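Local coordinates for protein autotransporter adhesin/invasin TibA (Escherichia coli, PDB 4Q1Q) that mediates adhesion to and invasion of human intestinal epithelial cells as well as bacterial aggregation, this fragment being a heptosylated part of its passenger region, at residues Val47-Thr56 against Val66-Ser74. Sequence-based numbering, arbitrary orientation.
With 289 (D-glycero-alpha-D-manno-heptopyranose), chain F; 289 (D-glycero-alpha-D-manno-heptopyranose), chain H; 289 (D-glycero-alpha-D-manno-heptopyranose), chain B; 289 (D-glycero-alpha-D-manno-heptopyranose), chain C.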
ATOM      1  N   VAL A  47      19.025 -10.341  11.429  1.00 61.54           N
ATOM      2  CA  VAL A  47      18.582  -9.788  12.702  1.00 59.95           C
ATOM      3  C   VAL A  47      17.647 -10.778  13.380  1.00 55.24           C
ATOM      4  O   VAL A  47      16.477 -10.859  13.014  1.00 63.47           O
ATOM      5  CB  VAL A  47      17.860  -8.439  12.548  1.00 54.53           C
ATOM      6  CG1 VAL A  47      17.630  -7.818  13.919  1.00 67.56           C
ATOM      7  CG2 VAL A  47      18.631  -7.465  11.668  1.00 54.22           C
ATOM      8  N   SER A  48      18.138 -11.511  14.377  1.00 58.01           N
ATOM      9  CA  SER A  48      17.342 -12.562  15.019  1.00 57.20           C
ATOM     10  C   SER A  48      16.625 -12.119  16.297  1.00 56.53           C
ATOM     11  O   SER A  48      16.637 -10.948  16.678  1.00 58.03           O
ATOM     12  CB  SER A  48      18.197 -13.796  15.335  1.00 64.33           C
ATOM     13  OG  SER A  48      19.185 -14.094  14.357  1.00 71.88           O
ATOM     14  N   SER A  49      15.979 -13.053  16.984  1.00 60.34           N
ATOM     15  CA  SER A  49      15.172 -12.670  18.143  1.00 60.32           C
ATOM     16  C   SER A  49      15.950 -11.851  19.166  1.00 67.70           C
ATOM     17  O   SER A  49      17.003 -12.275  19.645  1.00 75.48           O
ATOM     18  CB  SER A  49      14.618 -13.916  18.828  1.00 63.47           C
ATOM     19  OG  SER A  49      13.772 -13.585  19.927  1.00 71.98           O
ATOM     20  N   GLY A  50      15.398 -10.692  19.514  1.00 70.42           N
ATOM     21  CA  GLY A  50      15.999  -9.793  20.486  1.00 63.10           C
ATOM     22  C   GLY A  50      17.143  -8.964  19.937  1.00 64.45           C
ATOM     23  O   GLY A  50      17.718  -8.146  20.659  1.00 74.58           O
ATOM     24  N   GLY A  51      17.505  -9.176  18.676  1.00 63.95           N
ATOM     25  CA  GLY A  51      18.446  -8.295  17.988  1.00 59.13           C
ATOM     26  C   GLY A  51      17.797  -6.998  17.552  1.00 64.32           C
ATOM     27  O   GLY A  51      16.578  -6.925  17.386  1.00 74.18           O
ATOM     28  N   SER A  52      18.617  -5.975  17.342  1.00 63.96           N
ATOM     29  CA  SER A  52      18.149  -4.673  16.889  1.00 67.07           C
ATOM     30  C   SER A  52      19.146  -4.021  15.936  1.00 73.00           C
ATOM     31  O   SER A  52      20.257  -3.672  16.333  1.00 71.07           O
ATOM     32  CB  SER A  52      17.925  -3.723  18.068  1.00 71.99           C
ATOM     33  OG  SER A  52      16.596  -3.751  18.565  1.00 88.78           O
ATOM     34  N   ALA A  53      18.738  -3.843  14.685  1.00 75.49           N
ATOM     35  CA  ALA A  53      19.515  -3.067  13.721  1.00 74.93           C
ATOM     36  C   ALA A  53      18.920  -1.671  13.617  1.00 65.60           C
ATOM     37  O   ALA A  53      17.706  -1.489  13.686  1.00 65.66           O
ATOM     38  CB  ALA A  53      19.551  -3.732  12.352  1.00 72.92           C
ATOM     39  N   THR A  54      19.796  -0.691  13.426  1.00 57.71           N
ATOM     40  CA  THR A  54      19.388   0.696  13.365  1.00 57.62           C
ATOM     41  C   THR A  54      20.207   1.372  12.282  1.00 55.39           C
ATOM     42  O   THR A  54      21.381   1.069  12.118  1.00 68.86           O
ATOM     43  CB  THR A  54      19.607   1.366  14.732  1.00 67.78           C
ATOM     44  OG1 THR A  54      19.217   0.451  15.767  1.00 67.68           O
ATOM     45  CG2 THR A  54      18.786   2.645  14.853  1.00 64.99           C
ATOM     46  N   SER A  55      19.557   2.217  11.492  1.00 57.86           N
ATOM     47  CA  SER A  55      20.218   3.064  10.504  1.00 71.62           C
ATOM     48  C   SER A  55      21.029   2.279   9.473  1.00 70.26           C
ATOM     49  O   SER A  55      22.040   2.764   8.955  1.00 65.70           O
ATOM     50  CB  SER A  55      21.141   4.068  11.203  1.00 84.38           C
ATOM     51  OG  SER A  55      20.487   4.824  12.213  1.00 88.93           O
ATOM     52  N   THR A  56      20.583   1.062   9.183  1.00 62.57           N
ATOM     53  CA  THR A  56      21.279   0.233   8.214  1.00 58.53           C
ATOM     54  C   THR A  56      21.019   0.769   6.823  1.00 57.68           C
ATOM     55  O   THR A  56      19.866   1.068   6.506  1.00 60.24           O
ATOM     56  CB  THR A  56      20.777  -1.204   8.277  1.00 57.87           C
ATOM     57  OG1 THR A  56      20.829  -1.660   9.633  1.00 53.82           O
ATOM     58  CG2 THR A  56      21.638  -2.093   7.420  1.00 63.50           C
ATOM     59  N   VAL A  66      15.172  -9.746   8.547  1.00 52.96           N
ATOM     60  CA  VAL A  66      14.582  -9.534   9.870  1.00 53.91           C
ATOM     61  C   VAL A  66      13.723 -10.711  10.296  1.00 55.30           C
ATOM     62  O   VAL A  66      12.587 -10.869   9.848  1.00 58.75           O
ATOM     63  CB  VAL A  66      13.697  -8.282   9.939  1.00 49.21           C
ATOM     64  CG1 VAL A  66      13.283  -8.029  11.379  1.00 55.24           C
ATOM     65  CG2 VAL A  66      14.416  -7.090   9.328  1.00 53.13           C
ATOM     66  N   SER A  67      14.281 -11.524  11.185  1.00 59.41           N
ATOM     67  CA  SER A  67      13.638 -12.758  11.598  1.00 54.10           C
ATOM     68  C   SER A  67      12.825 -12.530  12.849  1.00 50.88           C
ATOM     69  O   SER A  67      12.715 -11.401  13.314  1.00 57.13           O
ATOM     70  CB  SER A  67      14.676 -13.840  11.865  1.00 64.28           C
ATOM     71  OG  SER A  67      15.371 -14.154  10.672  1.00 72.22           O
ATOM     72  N   SER A  68      12.230 -13.606  13.354  1.00 54.82           N
ATOM     73  CA  SER A  68      11.247 -13.522  14.422  1.00 52.14           C
ATOM     74  C   SER A  68      11.835 -12.922  15.684  1.00 64.00           C
ATOM     75  O   SER A  68      12.837 -13.406  16.216  1.00 60.57           O
ATOM     76  CB  SER A  68      10.723 -14.918  14.742  1.00 55.24           C
ATOM     77  OG  SER A  68       9.799 -14.917  15.817  1.00 63.38           O
ATOM     78  N   GLY A  69      11.153 -11.898  16.179  1.00 62.51           N
ATOM     79  CA  GLY A  69      11.623 -11.159  17.344  1.00 60.78           C
ATOM     80  C   GLY A  69      12.697 -10.143  17.014  1.00 54.52           C
ATOM     81  O   GLY A  69      13.144  -9.412  17.894  1.00 61.14           O
ATOM     82  N   GLY A  70      13.134 -10.077  15.763  1.00 58.39           N
ATOM     83  CA  GLY A  70      14.132  -9.095  15.358  1.00 57.62           C
ATOM     84  C   GLY A  70      13.494  -7.752  15.059  1.00 63.64           C
ATOM     85  O   GLY A  70      12.281  -7.639  14.895  1.00 56.33           O
ATOM     86  N   SER A  71      14.322  -6.716  14.981  1.00 59.62           N
ATOM     87  CA  SER A  71      13.820  -5.358  14.845  1.00 59.39           C
ATOM     88  C   SER A  71      14.789  -4.568  13.982  1.00 56.11           C
ATOM     89  O   SER A  71      16.003  -4.693  14.127  1.00 69.59           O
ATOM     90  CB  SER A  71      13.644  -4.689  16.217  1.00 68.66           C
ATOM     91  OG  SER A  71      12.762  -5.387  17.094  1.00 80.80           O
ATOM     92  N   ALA A  72      14.265  -3.747  13.084  1.00 56.82           N
ATOM     93  CA  ALA A  72      15.126  -2.954  12.222  1.00 55.89           C
ATOM     94  C   ALA A  72      14.475  -1.593  12.041  1.00 60.95           C
ATOM     95  O   ALA A  72      13.436  -1.455  11.400  1.00 65.56           O
ATOM     96  CB  ALA A  72      15.367  -3.627  10.881  1.00 55.11           C
ATOM     97  N   THR A  73      15.115  -0.594  12.636  1.00 51.31           N
ATOM     98  CA  THR A  73      14.606   0.756  12.632  1.00 56.34           C
ATOM     99  C   THR A  73      15.469   1.529  11.654  1.00 59.12           C
ATOM    100  O   THR A  73      16.683   1.361  11.609  1.00 64.23           O
ATOM    101  CB  THR A  73      14.651   1.321  14.065  1.00 60.76           C
ATOM    102  OG1 THR A  73      15.271   0.351  14.919  1.00 72.45           O
ATOM    103  CG2 THR A  73      13.261   1.562  14.622  1.00 67.90           C
ATOM    104  N   SER A  74      14.807   2.370  10.872  1.00 53.09           N
ATOM    105  CA  SER A  74      15.456   3.330   9.993  1.00 65.48           C
ATOM    106  C   SER A  74      16.410   2.724   8.954  1.00 68.32           C
ATOM    107  O   SER A  74      17.316   3.418   8.481  1.00 55.91           O
ATOM    108  CB  SER A  74      16.194   4.368  10.851  1.00 74.76           C
ATOM    109  OG  SER A  74      15.440   4.862  11.953  1.00 89.56           O
TER
HETATM  110  O7  289 F 404      14.366 -10.473  23.544  1.00103.16           O
HETATM  111  C7  289 F 404      14.569 -11.553  24.463  1.00 94.32           C
HETATM  112  C6  289 F 404      15.076 -12.795  23.736  1.00 98.74           C
HETATM  113  O6  289 F 404      15.295 -13.811  24.723  1.00108.36           O
HETATM  114  C5  289 F 404      14.138 -13.304  22.640  1.00 95.38           C
HETATM  115  O5  289 F 404      14.812 -14.287  21.856  1.00 99.12           O
HETATM  116  C1  289 F 404      14.039 -14.606  20.697  1.00 96.04           C
HETATM  117  C2  289 F 404      12.920 -15.530  21.147  1.00103.02           C
HETATM  118  O2  289 F 404      13.460 -16.686  21.796  1.00114.82           O
HETATM  119  C3  289 F 404      12.030 -14.701  22.069  1.00 99.61           C
HETATM  120  O3  289 F 404      11.084 -15.509  22.778  1.00 99.91           O
HETATM  121  C4  289 F 404      12.826 -13.926  23.113  1.00 93.00           C
HETATM  122  O4  289 F 404      11.920 -12.881  23.458  1.00 78.74           O
HETATM  123  O7  289 H 406       6.799 -12.465  19.544  1.00101.64           O
HETATM  124  C7  289 H 406       6.720 -13.124  18.276  1.00 92.15           C
HETATM  125  C6  289 H 406       7.998 -13.902  17.979  1.00 90.19           C
HETATM  126  O6  289 H 406       8.784 -14.024  19.171  1.00 91.01           O
HETATM  127  C5  289 H 406       7.654 -15.270  17.402  1.00 86.10           C
HETATM  128  O5  289 H 406       8.571 -15.668  16.382  1.00 85.84           O
HETATM  129  C1  289 H 406       9.927 -15.768  16.814  1.00 82.89           C
HETATM  130  C2  289 H 406      10.008 -16.950  17.782  1.00 83.88           C
HETATM  131  O2  289 H 406      11.328 -17.129  18.319  1.00 84.90           O
HETATM  132  C3  289 H 406       9.040 -16.776  18.955  1.00 89.47           C
HETATM  133  O3  289 H 406       9.548 -15.840  19.919  1.00 77.12           O
HETATM  134  C4  289 H 406       7.647 -16.332  18.499  1.00 94.06           C
HETATM  135  O4  289 H 406       6.926 -17.461  17.989  1.00101.95           O
HETATM  136  O7  289 B 433      12.071  -0.154  17.211  1.00 98.70           O
HETATM  137  C7  289 B 433      11.567  -1.454  16.885  1.00 95.41           C
HETATM  138  C6  289 B 433      10.870  -2.063  18.097  1.00 95.99           C
HETATM  139  O6  289 B 433       9.587  -1.456  18.256  1.00 96.45           O
HETATM  140  C5  289 B 433      10.734  -3.575  17.939  1.00101.89           C
HETATM  141  O5  289 B 433      11.890  -4.217  18.484  1.00106.67           O
HETATM  142  C1  289 B 433      11.960  -5.594  18.108  1.00 99.83           C
HETATM  143  C2  289 B 433      10.842  -6.274  18.894  1.00101.33           C
HETATM  144  O2  289 B 433      11.036  -6.076  20.300  1.00102.07           O
HETATM  145  C3  289 B 433       9.509  -5.696  18.413  1.00103.66           C
HETATM  146  O3  289 B 433       8.354  -6.261  19.048  1.00106.65           O
HETATM  147  C4  289 B 433       9.523  -4.188  18.638  1.00103.45           C
HETATM  148  O4  289 B 433       8.274  -3.676  18.170  1.00100.43           O
HETATM  149  O7  289 C 432      15.433   2.454  18.667  1.00120.66           O
HETATM  150  C7  289 C 432      15.546   1.150  19.247  1.00120.49           C
HETATM  151  C6  289 C 432      15.628   0.109  18.137  1.00118.09           C
HETATM  152  O6  289 C 432      16.869   0.256  17.438  1.00114.78           O
HETATM  153  C5  289 C 432      15.535  -1.302  18.704  1.00117.78           C
HETATM  154  O5  289 C 432      16.757  -1.643  19.354  1.00113.01           O
HETATM  155  C1  289 C 432      16.778  -3.008  19.766  1.00110.46           C
HETATM  156  C2  289 C 432      15.684  -3.253  20.800  1.00111.69           C
HETATM  157  O2  289 C 432      15.975  -2.513  21.990  1.00106.77           O
HETATM  158  C3  289 C 432      14.322  -2.833  20.262  1.00119.17           C
HETATM  159  O3  289 C 432      13.357  -2.878  21.318  1.00113.99           O
HETATM  160  C4  289 C 432      14.386  -1.421  19.697  1.00124.07           C
HETATM  161  O4  289 C 432      13.151  -1.107  19.044  1.00128.85           O
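With chi1 at -41°, T54 sets OG1 beside its own backbone N, whereas the unusual, nearly eclipsed chi1 of T73, 4°, carries its own OG1 to the heptose on S52, where T54 OG1 also arrives; the two threonines lie side by side, and their OG1 atoms converge on O6 of that sugar. T54 OG1 donates to this O6 at 2.9 Å, and T73 OG1 is hydrogen-bonded to it at 3.0 Å, so a glycan attached to one coil is gripped by the next as well. V47 turns the other way: CG1 slips inward to 3.5 Å from S71 O. Stacking of one coil on the next is the building principle of the right-handed parallel beta-helix of autotransporter passengers, here with approximate repeats of about 19 residues assigned to successive coils. Strands 52-54 and 71-73 run parallel, bonded from A53 N to S71 O, from T73 N to A53 O (2.9 Å, 166° at the hydrogen) and from S55 N to T73 O. At the corner, two type II turns, S48 to G51 and S67 to G70, nest one over the other. G50 N reaches G69 O at 3.1 Å from above the carbonyl plane, and S67 N bonds V47 O. Inward from the strands, A53 CB meets A72 CB at 4.4 Å, with Q64 against both; outward, S49, S52, S68 and S71 each bear a covalently linked heptose.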